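Local coordinates for nucleotide-binding protein, universal stress protein UspA family (Lactobacillus plantarum, PDB 3S3T), which binds ATP and belongs to the universal stress protein UspA family, its cellular role not being established, at residues Y40-S45 with I90-P95; P95-E100 with T131-D136; P11-D16 with T117-P122. One frame throughout, in Å; residues are numbered along the deposited sequence.

Overall arrangement
From the N terminus, strand 7-11 runs into residues 11-16, half of contact 3, whose other half, residues 117-122, follows strand 111-115; this contact closes a loop of 100 residues. Contact 1 is nested inside that loop and joins the end of strand 35-43 to that of strand 87-93, with helix 53-78 in the connection. Pro95 is shared with contact 2, which opens where contact 1 closes and sets helix 95-105 against helix 129-137. Contacts 2 and 3 cross, their segments alternating along the chain. Together the three tie strand ends, loops and two helices round one ATP, and each also touches the second subunit.

Contact 1 of 3, residues Y40-S45 with I90-P95; sequences YVVDDS and ISYGIP. With ATP (adenosine-5'-triphosphate), chain I.
Tyr40, Val42 and Asp43 all hold their CG or CG1 anti to the backbone N, whereas Tyr92 turns its CG anti to the carbonyl carbon (chi1 -53°), which lays its ring alongside Val42, both side chains pointing the same way. Val42 CB meets Tyr92 CD2 at 3.5 Å, and Ile90, with both torsions near -60°, swings CD1 back to Tyr40 CB at 3.4 Å. The Tyr40 hydroxyl is held by Glu63 on helix 53-78, which covers this side. Ser91 N donates to Tyr40 O, and Val42 N to Ser91 O at 2.6 Å, both nearly along the C=O axis; Gly93 N reaches Val42 O from above the carbonyl plane. These are parallel strands of a nucleotide-binding alpha/beta fold, joined by a beta-alpha-beta crossover through helix 53-78. On the other face Val41 CG1 packs against Gly93 O and Pro95. The backbone of Val41 reads the adenine edge: its N donates to ATP N1 (3.0 Å) and its O accepts from N6 (2.8 Å), while Pro95 CG lies 3.5 Å from N6. Asp43 OD1 closes an Asx turn, taking Ser45 OG (2.6 Å) on its syn lone pair and Ser45 N on its anti one.

Contact 2 of 3, residues P95-E100 with T131-D136; sequences PKHTIE and TSYVVD. With ATP (adenosine-5'-triphosphate), chain I; ATP (adenosine-5'-triphosphate), chain O.
Hydrogen bonding across the helix pair rests on Tyr133 OH, which donates to Glu100 OE1 at 2.5 Å. The oxygen sits at the ring edge, in plane, yet the hydroxyl meets it from above the carboxylate plane, the two planes being 65° apart. Arg124 of the second subunit also pairs with OE1 and Lys104 with OE2, charges that would probably keep the buried carboxylate ionised. CH-pi contact comes from Lys96, whose CG stands over one face of the Tyr133 ring, 3.9 Å from its centroid. With CG in the crowded position (chi1 71°) and the chain extended beyond it, the methylenes cross the ring and carry NZ to O3G of the second subunit's ATP (2.8 Å). Apolar packing is supplied by Ile99 CG2 against Val134 CG2 at 3.7 Å, while Ile99 CD1 reaches the adenine N3 of this subunit's own ATP at 3.8 Å. Thr131 N donates to O2A of that same nucleotide, 3.2 Å away, beside the start of its helix. The axes of 95-100 and 131-136 approach to 9.3 Å and cross at -27°; beneath them Val134 packs on strand 111-115, Val135 on strand 141-145, and Thr98 on Val41 of strand 35-43.

Contact 3 of 3, residues P11-D16 with T117-P122; sequences PVDSSD and TGTNSP. With ATP (adenosine-5'-triphosphate), chain I.
Two loops without regular structure come together at Ser15 and Thr119, whose CA atoms lie 5.2 Å apart, and the one hydrogen bond linking them directly, Thr119 N to Asp13 OD2, is long and weak. Asp13 carries its CG in the crowded position between backbone N and carbonyl carbon (chi1 58°), and its two oxygens have different partners. OD1 is gripped twice by Ser15: the hydroxyl arrives on the syn lone pair at 2.5 Å, and the backbone N comes from above the carboxylate plane at 2.8 Å, making an Asx turn that fixes the carboxylate. OD2 lies tight against the backbone of Gly118, 3.3 Å from Gly118 CA. A water donates to OD2 at 2.7 Å. Thr119 slides past Asp13 in the opposite direction and sets its CG2 against Ser14 OG at 3.5 Å. Ser15 OG also N-caps helix 16-32 through Ala18 N.

The ATP runs between the loops: Pro11 O and Thr117 O accept from ribose O2' and O3', while Gly118 N and Ser121 N converge on O1B and Asn120 N reaches O2B. Ser121 OG donates to the gamma-phosphate O2G in a very short 2.5 Å bond and also pairs with His97 of the second subunit. Three backbone N-H groups thus grip two beta-phosphate oxygens and probably offset part of their charge. The loop after strand 111-115 follows the G-2X-G-9X-G-(S/T) pattern of ATP-binding universal stress proteins (Gly115, Gly118 and, further on, Ser129), and here it faces an aspartate after strand 7-11.

Contact 1 of 3, residues Y40-S45 with I90-P95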
loop_
_atom_site.group_PDB
_atom_site.type_symbol
_atom_site.label_atom_id
_atom_site.label_comp_id
_atom_site.label_asym_id
_atom_site.label_seq_id
_atom_site.Cartn_x
_atom_site.Cartn_y
_atom_site.Cartn_z
ATOM N N TYR A 40 20.607 -11.695 4.907
ATOM C CA TYR A 40 20.394 -10.614 5.892
ATOM C C TYR A 40 20.962 -9.313 5.361
ATOM O O TYR A 40 22.149 -9.241 5.006
ATOM C CB TYR A 40 21.093 -10.976 7.209
ATOM C CG TYR A 40 20.833 -10.021 8.364
ATOM C CD1 TYR A 40 21.435 -8.763 8.423
ATOM C CD2 TYR A 40 19.992 -10.389 9.421
ATOM C CE1 TYR A 40 21.161 -7.888 9.474
ATOM C CE2 TYR A 40 19.760 -9.527 10.509
ATOM C CZ TYR A 40 20.316 -8.309 10.525
ATOM O OH TYR A 40 20.048 -7.511 11.601
ATOM N N VAL A 41 20.145 -8.267 5.317
ATOM C CA VAL A 41 20.640 -6.963 4.909
ATOM C C VAL A 41 20.887 -6.032 6.088
ATOM O O VAL A 41 19.970 -5.708 6.845
ATOM C CB VAL A 41 19.713 -6.277 3.891
ATOM C CG1 VAL A 41 20.430 -5.010 3.292
ATOM C CG2 VAL A 41 19.368 -7.231 2.756
ATOM N N VAL A 42 22.143 -5.592 6.225
ATOM C CA VAL A 42 22.522 -4.606 7.243
ATOM C C VAL A 42 22.150 -3.209 6.716
ATOM O O VAL A 42 22.750 -2.698 5.750
ATOM C CB VAL A 42 24.038 -4.651 7.548
ATOM C CG1 VAL A 42 24.407 -3.620 8.581
ATOM C CG2 VAL A 42 24.507 -6.029 7.966
ATOM N N ASP A 43 21.186 -2.563 7.356
ATOM C CA ASP A 43 20.718 -1.269 6.862
ATOM C C ASP A 43 21.771 -0.219 7.161
ATOM O O ASP A 43 22.008 0.111 8.318
ATOM C CB ASP A 43 19.401 -0.882 7.533
ATOM C CG ASP A 43 18.763 0.349 6.910
ATOM O OD1 ASP A 43 19.438 1.194 6.301
ATOM O OD2 ASP A 43 17.545 0.444 7.034
ATOM N N ASP A 44 22.364 0.323 6.113
ATOM C CA ASP A 44 23.427 1.289 6.221
ATOM C C ASP A 44 22.984 2.719 5.880
ATOM O O ASP A 44 23.825 3.550 5.581
ATOM C CB ASP A 44 24.622 0.869 5.342
ATOM C CG ASP A 44 24.331 0.908 3.855
ATOM O OD1 ASP A 44 23.208 1.269 3.428
ATOM O OD2 ASP A 44 25.280 0.583 3.100
ATOM N N SER A 45 21.674 2.991 5.938
ATOM C CA SER A 45 21.108 4.271 5.448
ATOM C C SER A 45 21.040 5.392 6.494
ATOM O O SER A 45 20.660 6.524 6.170
ATOM C CB SER A 45 19.728 4.034 4.807
ATOM O OG SER A 45 18.747 3.640 5.760
ATOM N N ILE A 90 25.292 -11.919 3.838
ATOM C CA ILE A 90 25.073 -10.716 4.585
ATOM C C ILE A 90 25.475 -9.562 3.669
ATOM O O ILE A 90 26.622 -9.495 3.178
ATOM C CB ILE A 90 25.908 -10.699 5.894
ATOM C CG1 ILE A 90 25.671 -11.963 6.732
ATOM C CG2 ILE A 90 25.660 -9.427 6.682
ATOM C CD1 ILE A 90 24.273 -12.235 7.090
ATOM N N SER A 91 24.519 -8.683 3.390
ATOM C CA SER A 91 24.775 -7.525 2.545
ATOM C C SER A 91 24.456 -6.240 3.273
ATOM O O SER A 91 23.765 -6.254 4.302
ATOM C CB SER A 91 23.920 -7.613 1.263
ATOM O OG SER A 91 24.360 -8.686 0.438
ATOM N N TYR A 92 24.968 -5.144 2.721
ATOM C CA TYR A 92 24.829 -3.796 3.275
ATOM C C TYR A 92 24.066 -2.926 2.266
ATOM O O TYR A 92 24.407 -2.859 1.080
ATOM C CB TYR A 92 26.205 -3.203 3.613
ATOM C CG TYR A 92 27.025 -4.129 4.498
ATOM C CD1 TYR A 92 27.750 -5.198 3.947
ATOM C CD2 TYR A 92 27.074 -3.945 5.869
ATOM C CE1 TYR A 92 28.495 -6.073 4.761
ATOM C CE2 TYR A 92 27.810 -4.802 6.699
ATOM C CZ TYR A 92 28.517 -5.863 6.151
ATOM O OH TYR A 92 29.250 -6.708 6.986
ATOM N N GLY A 93 22.972 -2.313 2.719
ATOM C CA GLY A 93 22.198 -1.419 1.837
ATOM C C GLY A 93 20.866 -1.168 2.490
ATOM O O GLY A 93 20.680 -1.467 3.686
ATOM N N ILE A 94 19.949 -0.615 1.702
ATOM C CA ILE A 94 18.592 -0.374 2.139
ATOM C C ILE A 94 17.901 -1.710 1.939
ATOM O O ILE A 94 17.892 -2.221 0.834
ATOM C CB ILE A 94 17.964 0.772 1.279
ATOM C CG1 ILE A 94 18.784 2.058 1.464
ATOM C CG2 ILE A 94 16.529 0.976 1.637
ATOM C CD1 ILE A 94 18.283 3.288 0.765
ATOM N N PRO A 95 17.313 -2.301 3.001
ATOM C CA PRO A 95 16.890 -3.692 2.892
ATOM C C PRO A 95 15.953 -4.072 1.734
ATOM O O PRO A 95 16.243 -5.018 0.996
ATOM C CB PRO A 95 16.246 -3.931 4.236
ATOM C CG PRO A 95 17.184 -3.195 5.161
ATOM C CD PRO A 95 17.420 -1.893 4.420
HETATM P PG ATP I . 8.419 -1.895 9.069
HETATM O O1G ATP I . 9.897 -2.012 8.774
HETATM O O2G ATP I . 8.138 -0.954 10.201
HETATM O O3G ATP I . 7.525 -1.551 7.885
HETATM P PB ATP I . 8.604 -4.572 10.254
HETATM O O1B ATP I . 7.729 -5.141 11.335
HETATM O O2B ATP I . 10.032 -4.292 10.574
HETATM O O3B ATP I . 7.860 -3.281 9.678
HETATM P PA ATP I . 9.373 -5.754 7.713
HETATM O O1A ATP I . 10.623 -4.931 7.761
HETATM O O2A ATP I . 8.536 -5.563 6.516
HETATM O O3A ATP I . 8.460 -5.594 9.004
HETATM O "O5'" ATP I . 9.875 -7.315 7.798
HETATM C "C5'" ATP I . 9.097 -8.326 7.161
HETATM C "C4'" ATP I . 10.010 -9.431 6.622
HETATM O "O4'" ATP I . 10.894 -8.772 5.723
HETATM C "C3'" ATP I . 10.904 -10.071 7.671
HETATM O "O3'" ATP I . 10.261 -11.118 8.380
HETATM C "C2'" ATP I . 12.056 -10.490 6.790
HETATM O "O2'" ATP I . 11.659 -11.684 6.130
HETATM C "C1'" ATP I . 12.186 -9.355 5.784
HETATM N N9 ATP I . 13.189 -8.373 6.191
HETATM C C8 ATP I . 12.987 -7.230 6.918
HETATM N N7 ATP I . 14.155 -6.582 7.129
HETATM C C5 ATP I . 15.099 -7.319 6.533
HETATM C C6 ATP I . 16.548 -7.218 6.400
HETATM N N6 ATP I . 17.173 -6.160 6.957
HETATM N N1 ATP I . 17.214 -8.201 5.698
HETATM C C2 ATP I . 16.534 -9.230 5.168
HETATM N N3 ATP I . 15.212 -9.421 5.282
HETATM C C4 ATP I . 14.474 -8.496 5.935
#

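Contact 2 of 3, residues P95-E100 with T131-D136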
loop_
_atom_site.group_PDB
_atom_site.type_symbol
_atom_site.label_atom_id
_atom_site.label_comp_id
_atom_site.label_asym_id
_atom_site.label_seq_id
_atom_site.Cartn_x
_atom_site.Cartn_y
_atom_site.Cartn_z
ATOM N N PRO A 95 17.313 -2.301 3.001
ATOM C CA PRO A 95 16.890 -3.692 2.892
ATOM C C PRO A 95 15.953 -4.072 1.734
ATOM O O PRO A 95 16.243 -5.018 0.996
ATOM C CB PRO A 95 16.246 -3.931 4.236
ATOM C CG PRO A 95 17.184 -3.195 5.161
ATOM C CD PRO A 95 17.420 -1.893 4.420
ATOM N N LYS A 96 14.838 -3.383 1.617
ATOM C CA LYS A 96 13.849 -3.708 0.565
ATOM C C LYS A 96 14.408 -3.549 -0.877
ATOM O O LYS A 96 14.124 -4.381 -1.756
ATOM C CB LYS A 96 12.554 -2.936 0.802
ATOM C CG LYS A 96 12.572 -1.444 0.559
ATOM C CD LYS A 96 11.297 -0.776 1.172
ATOM C CE LYS A 96 11.304 0.728 0.962
ATOM N NZ LYS A 96 10.256 1.427 1.781
ATOM N N HIS A 97 15.256 -2.540 -1.079
ATOM C CA HIS A 97 15.958 -2.362 -2.347
ATOM C C HIS A 97 16.919 -3.494 -2.623
ATOM O O HIS A 97 16.985 -3.984 -3.747
ATOM C CB HIS A 97 16.767 -1.076 -2.374
ATOM C CG HIS A 97 15.961 0.165 -2.112
ATOM N ND1 HIS A 97 16.544 1.410 -2.000
ATOM C CD2 HIS A 97 14.634 0.356 -1.939
ATOM C CE1 HIS A 97 15.608 2.313 -1.760
ATOM N NE2 HIS A 97 14.441 1.701 -1.710
ATOM N N THR A 98 17.668 -3.891 -1.589
ATOM C CA THR A 98 18.697 -4.887 -1.742
ATOM C C THR A 98 18.108 -6.249 -2.084
ATOM O O THR A 98 18.693 -7.001 -2.862
ATOM C CB THR A 98 19.596 -4.949 -0.475
ATOM O OG1 THR A 98 20.173 -3.647 -0.242
ATOM C CG2 THR A 98 20.715 -5.995 -0.634
ATOM N N ILE A 99 16.987 -6.571 -1.465
ATOM C CA ILE A 99 16.268 -7.809 -1.706
ATOM C C ILE A 99 15.759 -7.836 -3.157
ATOM O O ILE A 99 15.981 -8.799 -3.889
ATOM C CB ILE A 99 15.077 -7.968 -0.694
ATOM C CG1 ILE A 99 15.600 -8.251 0.730
ATOM C CG2 ILE A 99 14.138 -9.099 -1.179
ATOM C CD1 ILE A 99 14.565 -8.007 1.841
ATOM N N GLU A 100 15.122 -6.756 -3.580
ATOM C CA GLU A 100 14.692 -6.623 -4.984
ATOM C C GLU A 100 15.886 -6.817 -5.927
ATOM O O GLU A 100 15.806 -7.603 -6.909
ATOM C CB GLU A 100 14.066 -5.228 -5.207
ATOM C CG GLU A 100 13.748 -4.877 -6.630
ATOM C CD GLU A 100 13.245 -3.452 -6.808
ATOM O OE1 GLU A 100 13.393 -2.615 -5.927
ATOM O OE2 GLU A 100 12.724 -3.172 -7.879
ATOM N N THR A 131 8.133 -6.268 3.377
ATOM C CA THR A 131 7.364 -7.283 2.733
ATOM C C THR A 131 6.442 -6.723 1.664
ATOM O O THR A 131 6.446 -7.246 0.524
ATOM C CB THR A 131 6.583 -8.159 3.728
ATOM O OG1 THR A 131 7.506 -8.896 4.514
ATOM C CG2 THR A 131 5.662 -9.155 3.015
ATOM N N SER A 132 5.681 -5.668 1.945
ATOM C CA SER A 132 4.815 -5.139 0.873
ATOM C C SER A 132 5.659 -4.632 -0.323
ATOM O O SER A 132 5.247 -4.772 -1.473
ATOM C CB SER A 132 3.834 -4.086 1.387
ATOM O OG SER A 132 4.535 -2.954 1.801
ATOM N N TYR A 133 6.810 -4.040 -0.057
ATOM C CA TYR A 133 7.669 -3.538 -1.140
ATOM C C TYR A 133 8.130 -4.711 -2.039
ATOM O O TYR A 133 8.004 -4.646 -3.283
ATOM C CB TYR A 133 8.884 -2.832 -0.600
ATOM C CG TYR A 133 9.764 -2.293 -1.678
ATOM C CD1 TYR A 133 10.699 -3.092 -2.306
ATOM C CD2 TYR A 133 9.592 -0.999 -2.139
ATOM C CE1 TYR A 133 11.530 -2.572 -3.304
ATOM C CE2 TYR A 133 10.368 -0.479 -3.181
ATOM C CZ TYR A 133 11.330 -1.258 -3.754
ATOM O OH TYR A 133 12.111 -0.762 -4.788
ATOM N N VAL A 134 8.631 -5.758 -1.394
ATOM C CA VAL A 134 9.086 -6.945 -2.093
ATOM C C VAL A 134 7.940 -7.658 -2.829
ATOM O O VAL A 134 8.079 -8.024 -3.999
ATOM C CB VAL A 134 9.953 -7.853 -1.193
ATOM C CG1 VAL A 134 10.544 -9.070 -1.989
ATOM C CG2 VAL A 134 11.139 -7.056 -0.659
ATOM N N VAL A 135 6.779 -7.824 -2.203
ATOM C CA VAL A 135 5.684 -8.411 -2.947
ATOM C C VAL A 135 5.418 -7.643 -4.268
ATOM O O VAL A 135 5.172 -8.247 -5.334
ATOM C CB VAL A 135 4.372 -8.486 -2.058
ATOM C CG1 VAL A 135 3.133 -8.764 -2.923
ATOM C CG2 VAL A 135 4.499 -9.583 -0.934
ATOM N N ASP A 136 5.466 -6.320 -4.184
ATOM C CA ASP A 136 5.216 -5.440 -5.296
ATOM C C ASP A 136 6.292 -5.564 -6.376
ATOM O O ASP A 136 5.996 -5.728 -7.573
ATOM C CB ASP A 136 5.206 -4.026 -4.726
ATOM C CG ASP A 136 4.651 -3.002 -5.676
ATOM O OD1 ASP A 136 4.518 -3.298 -6.869
ATOM O OD2 ASP A 136 4.328 -1.902 -5.182
HETATM P PG ATP I . 8.419 -1.895 9.069
HETATM O O1G ATP I . 9.897 -2.012 8.774
HETATM O O2G ATP I . 8.138 -0.954 10.201
HETATM O O3G ATP I . 7.525 -1.551 7.885
HETATM P PB ATP I . 8.604 -4.572 10.254
HETATM O O1B ATP I . 7.729 -5.141 11.335
HETATM O O2B ATP I . 10.032 -4.292 10.574
HETATM O O3B ATP I . 7.860 -3.281 9.678
HETATM P PA ATP I . 9.373 -5.754 7.713
HETATM O O1A ATP I . 10.623 -4.931 7.761
HETATM O O2A ATP I . 8.536 -5.563 6.516
HETATM O O3A ATP I . 8.460 -5.594 9.004
HETATM O "O5'" ATP I . 9.875 -7.315 7.798
HETATM C "C5'" ATP I . 9.097 -8.326 7.161
HETATM C "C4'" ATP I . 10.010 -9.431 6.622
HETATM O "O4'" ATP I . 10.894 -8.772 5.723
HETATM C "C3'" ATP I . 10.904 -10.071 7.671
HETATM O "O3'" ATP I . 10.261 -11.118 8.380
HETATM C "C2'" ATP I . 12.056 -10.490 6.790
HETATM O "O2'" ATP I . 11.659 -11.684 6.130
HETATM C "C1'" ATP I . 12.186 -9.355 5.784
HETATM N N9 ATP I . 13.189 -8.373 6.191
HETATM C C8 ATP I . 12.987 -7.230 6.918
HETATM N N7 ATP I . 14.155 -6.582 7.129
HETATM C C5 ATP I . 15.099 -7.319 6.533
HETATM C C6 ATP I . 16.548 -7.218 6.400
HETATM N N6 ATP I . 17.173 -6.160 6.957
HETATM N N1 ATP I . 17.214 -8.201 5.698
HETATM C C2 ATP I . 16.534 -9.230 5.168
HETATM N N3 ATP I . 15.212 -9.421 5.282
HETATM C C4 ATP I . 14.474 -8.496 5.935
HETATM P PG ATP O . 11.208 4.638 2.557
HETATM O O1G ATP O . 11.606 5.082 3.960
HETATM O O2G ATP O . 12.279 3.842 1.864
HETATM O O3G ATP O . 9.812 4.061 2.451
HETATM P PB ATP O . 11.523 7.444 1.725
HETATM O O1B ATP O . 12.612 7.596 2.753
HETATM O O2B ATP O . 12.018 7.881 0.407
HETATM O O3B ATP O . 11.013 5.919 1.565
HETATM P PA ATP O . 9.417 8.395 3.444
HETATM O O1A ATP O . 8.057 7.817 3.287
HETATM O O2A ATP O . 10.291 7.953 4.616
HETATM O O3A ATP O . 10.156 8.217 2.029
HETATM O "O5'" ATP O . 9.419 9.978 3.479
HETATM C "C5'" ATP O . 8.282 10.747 3.022
HETATM C "C4'" ATP O . 8.000 11.910 3.998
HETATM O "O4'" ATP O . 7.704 11.412 5.283
HETATM C "C3'" ATP O . 9.150 12.880 4.177
HETATM O "O3'" ATP O . 9.242 13.810 3.101
HETATM C "C2'" ATP O . 8.763 13.510 5.499
HETATM O "O2'" ATP O . 7.769 14.555 5.267
HETATM C "C1'" ATP O . 8.219 12.288 6.296
HETATM N N9 ATP O . 9.276 11.619 7.068
HETATM C C8 ATP O . 10.072 10.585 6.651
HETATM N N7 ATP O . 10.952 10.205 7.625
HETATM C C5 ATP O . 10.715 11.076 8.652
HETATM C C6 ATP O . 11.261 11.303 10.000
HETATM N N6 ATP O . 12.274 10.557 10.417
HETATM N N1 ATP O . 10.734 12.255 10.786
HETATM C C2 ATP O . 9.744 13.062 10.381
HETATM N N3 ATP O . 9.199 12.917 9.161
HETATM C C4 ATP O . 9.650 11.979 8.285
#

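Contact 3 of 3, residues P11-D16 with T117-P122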
loop_
_atom_site.group_PDB
_atom_site.type_symbol
_atom_site.label_atom_id
_atom_site.label_comp_id
_atom_site.label_asym_id
_atom_site.label_seq_id
_atom_site.Cartn_x
_atom_site.Cartn_y
_atom_site.Cartn_z
ATOM N N PRO A 11 14.900 -13.703 2.588
ATOM C CA PRO A 11 15.495 -12.595 3.309
ATOM C C PRO A 11 15.092 -12.683 4.783
ATOM O O PRO A 11 13.904 -12.849 5.090
ATOM C CB PRO A 11 14.925 -11.357 2.592
ATOM C CG PRO A 11 14.435 -11.846 1.281
ATOM C CD PRO A 11 13.932 -13.238 1.595
ATOM N N VAL A 12 16.065 -12.581 5.683
ATOM C CA VAL A 12 15.757 -12.516 7.102
ATOM C C VAL A 12 16.319 -11.273 7.792
ATOM O O VAL A 12 17.431 -10.837 7.501
ATOM C CB VAL A 12 16.340 -13.750 7.843
ATOM C CG1 VAL A 12 15.602 -15.014 7.458
ATOM C CG2 VAL A 12 17.822 -13.879 7.533
ATOM N N ASP A 13 15.553 -10.724 8.737
ATOM C CA ASP A 13 16.103 -9.800 9.745
ATOM C C ASP A 13 16.299 -10.627 11.001
ATOM O O ASP A 13 16.402 -11.869 10.913
ATOM C CB ASP A 13 15.218 -8.560 9.966
ATOM C CG ASP A 13 13.822 -8.913 10.400
ATOM O OD1 ASP A 13 13.633 -10.037 10.873
ATOM O OD2 ASP A 13 12.940 -8.065 10.296
ATOM N N SER A 14 16.346 -9.978 12.166
ATOM C CA SER A 14 16.666 -10.675 13.371
ATOM C C SER A 14 15.412 -11.039 14.133
ATOM O O SER A 14 15.500 -11.444 15.288
ATOM C CB SER A 14 17.623 -9.838 14.251
ATOM O OG SER A 14 16.990 -8.619 14.622
ATOM N N SER A 15 14.247 -10.897 13.507
ATOM C CA SER A 15 12.984 -11.148 14.205
ATOM C C SER A 15 12.611 -12.622 14.253
ATOM O O SER A 15 13.048 -13.421 13.405
ATOM C CB SER A 15 11.867 -10.361 13.541
ATOM O OG SER A 15 11.659 -10.863 12.230
ATOM N N ASP A 16 11.756 -12.981 15.212
ATOM C CA ASP A 16 11.182 -14.331 15.232
ATOM C C ASP A 16 10.385 -14.598 13.960
ATOM O O ASP A 16 10.434 -15.706 13.442
ATOM C CB ASP A 16 10.265 -14.534 16.420
ATOM C CG ASP A 16 11.026 -14.535 17.765
ATOM O OD1 ASP A 16 12.277 -14.562 17.787
ATOM O OD2 ASP A 16 10.358 -14.483 18.786
ATOM N N THR A 117 5.814 -9.716 9.160
ATOM C CA THR A 117 6.288 -8.569 9.927
ATOM C C THR A 117 7.725 -8.875 10.320
ATOM O O THR A 117 8.247 -9.964 9.998
ATOM C CB THR A 117 5.437 -8.316 11.165
ATOM O OG1 THR A 117 5.416 -9.485 11.974
ATOM C CG2 THR A 117 4.003 -7.984 10.769
ATOM N N GLY A 118 8.386 -7.902 10.924
ATOM C CA GLY A 118 9.803 -7.992 11.266
ATOM C C GLY A 118 10.092 -7.376 12.626
ATOM O O GLY A 118 9.285 -7.525 13.524
ATOM N N THR A 119 11.180 -6.635 12.772
ATOM C CA THR A 119 11.579 -6.157 14.103
ATOM C C THR A 119 10.800 -4.908 14.556
ATOM O O THR A 119 10.689 -4.683 15.755
ATOM C CB THR A 119 13.084 -5.844 14.202
ATOM O OG1 THR A 119 13.405 -4.757 13.340
ATOM C CG2 THR A 119 13.946 -7.032 13.841
ATOM N N ASN A 120 10.266 -4.088 13.633
ATOM C CA ASN A 120 9.694 -2.784 14.053
ATOM C C ASN A 120 8.190 -2.704 14.271
ATOM O O ASN A 120 7.764 -1.950 15.144
ATOM C CB ASN A 120 10.071 -1.644 13.094
ATOM C CG ASN A 120 11.504 -1.124 13.290
ATOM O OD1 ASN A 120 12.287 -1.650 14.076
ATOM N ND2 ASN A 120 11.839 -0.076 12.550
ATOM N N SER A 121 7.365 -3.406 13.496
ATOM C CA SER A 121 5.931 -3.011 13.446
ATOM C C SER A 121 4.839 -4.061 13.724
ATOM O O SER A 121 3.661 -3.838 13.379
ATOM C CB SER A 121 5.635 -2.311 12.092
ATOM O OG SER A 121 6.374 -1.096 11.933
ATOM N N PRO A 122 5.174 -5.170 14.375
ATOM C CA PRO A 122 4.091 -6.110 14.664
ATOM C C PRO A 122 2.912 -5.546 15.459
ATOM O O PRO A 122 1.805 -6.047 15.323
ATOM C CB PRO A 122 4.790 -7.226 15.464
ATOM C CG PRO A 122 6.101 -6.698 15.844
ATOM C CD PRO A 122 6.472 -5.675 14.843
HETATM P PG ATP I . 8.419 -1.895 9.069
HETATM O O1G ATP I . 9.897 -2.012 8.774
HETATM O O2G ATP I . 8.138 -0.954 10.201
HETATM O O3G ATP I . 7.525 -1.551 7.885
HETATM P PB ATP I . 8.604 -4.572 10.254
HETATM O O1B ATP I . 7.729 -5.141 11.335
HETATM O O2B ATP I . 10.032 -4.292 10.574
HETATM O O3B ATP I . 7.860 -3.281 9.678
HETATM P PA ATP I . 9.373 -5.754 7.713
HETATM O O1A ATP I . 10.623 -4.931 7.761
HETATM O O2A ATP I . 8.536 -5.563 6.516
HETATM O O3A ATP I . 8.460 -5.594 9.004
HETATM O "O5'" ATP I . 9.875 -7.315 7.798
HETATM C "C5'" ATP I . 9.097 -8.326 7.161
HETATM C "C4'" ATP I . 10.010 -9.431 6.622
HETATM O "O4'" ATP I . 10.894 -8.772 5.723
HETATM C "C3'" ATP I . 10.904 -10.071 7.671
HETATM O "O3'" ATP I . 10.261 -11.118 8.380
HETATM C "C2'" ATP I . 12.056 -10.490 6.790
HETATM O "O2'" ATP I . 11.659 -11.684 6.130
HETATM C "C1'" ATP I . 12.186 -9.355 5.784
HETATM N N9 ATP I . 13.189 -8.373 6.191
HETATM C C8 ATP I . 12.987 -7.230 6.918
HETATM N N7 ATP I . 14.155 -6.582 7.129
HETATM C C5 ATP I . 15.099 -7.319 6.533
HETATM C C6 ATP I . 16.548 -7.218 6.400
HETATM N N6 ATP I . 17.173 -6.160 6.957
HETATM N N1 ATP I . 17.214 -8.201 5.698
HETATM C C2 ATP I . 16.534 -9.230 5.168
HETATM N N3 ATP I . 15.212 -9.421 5.282
HETATM C C4 ATP I . 14.474 -8.496 5.935
HETATM O O HOH W 1 12.969 -5.395 10.179
#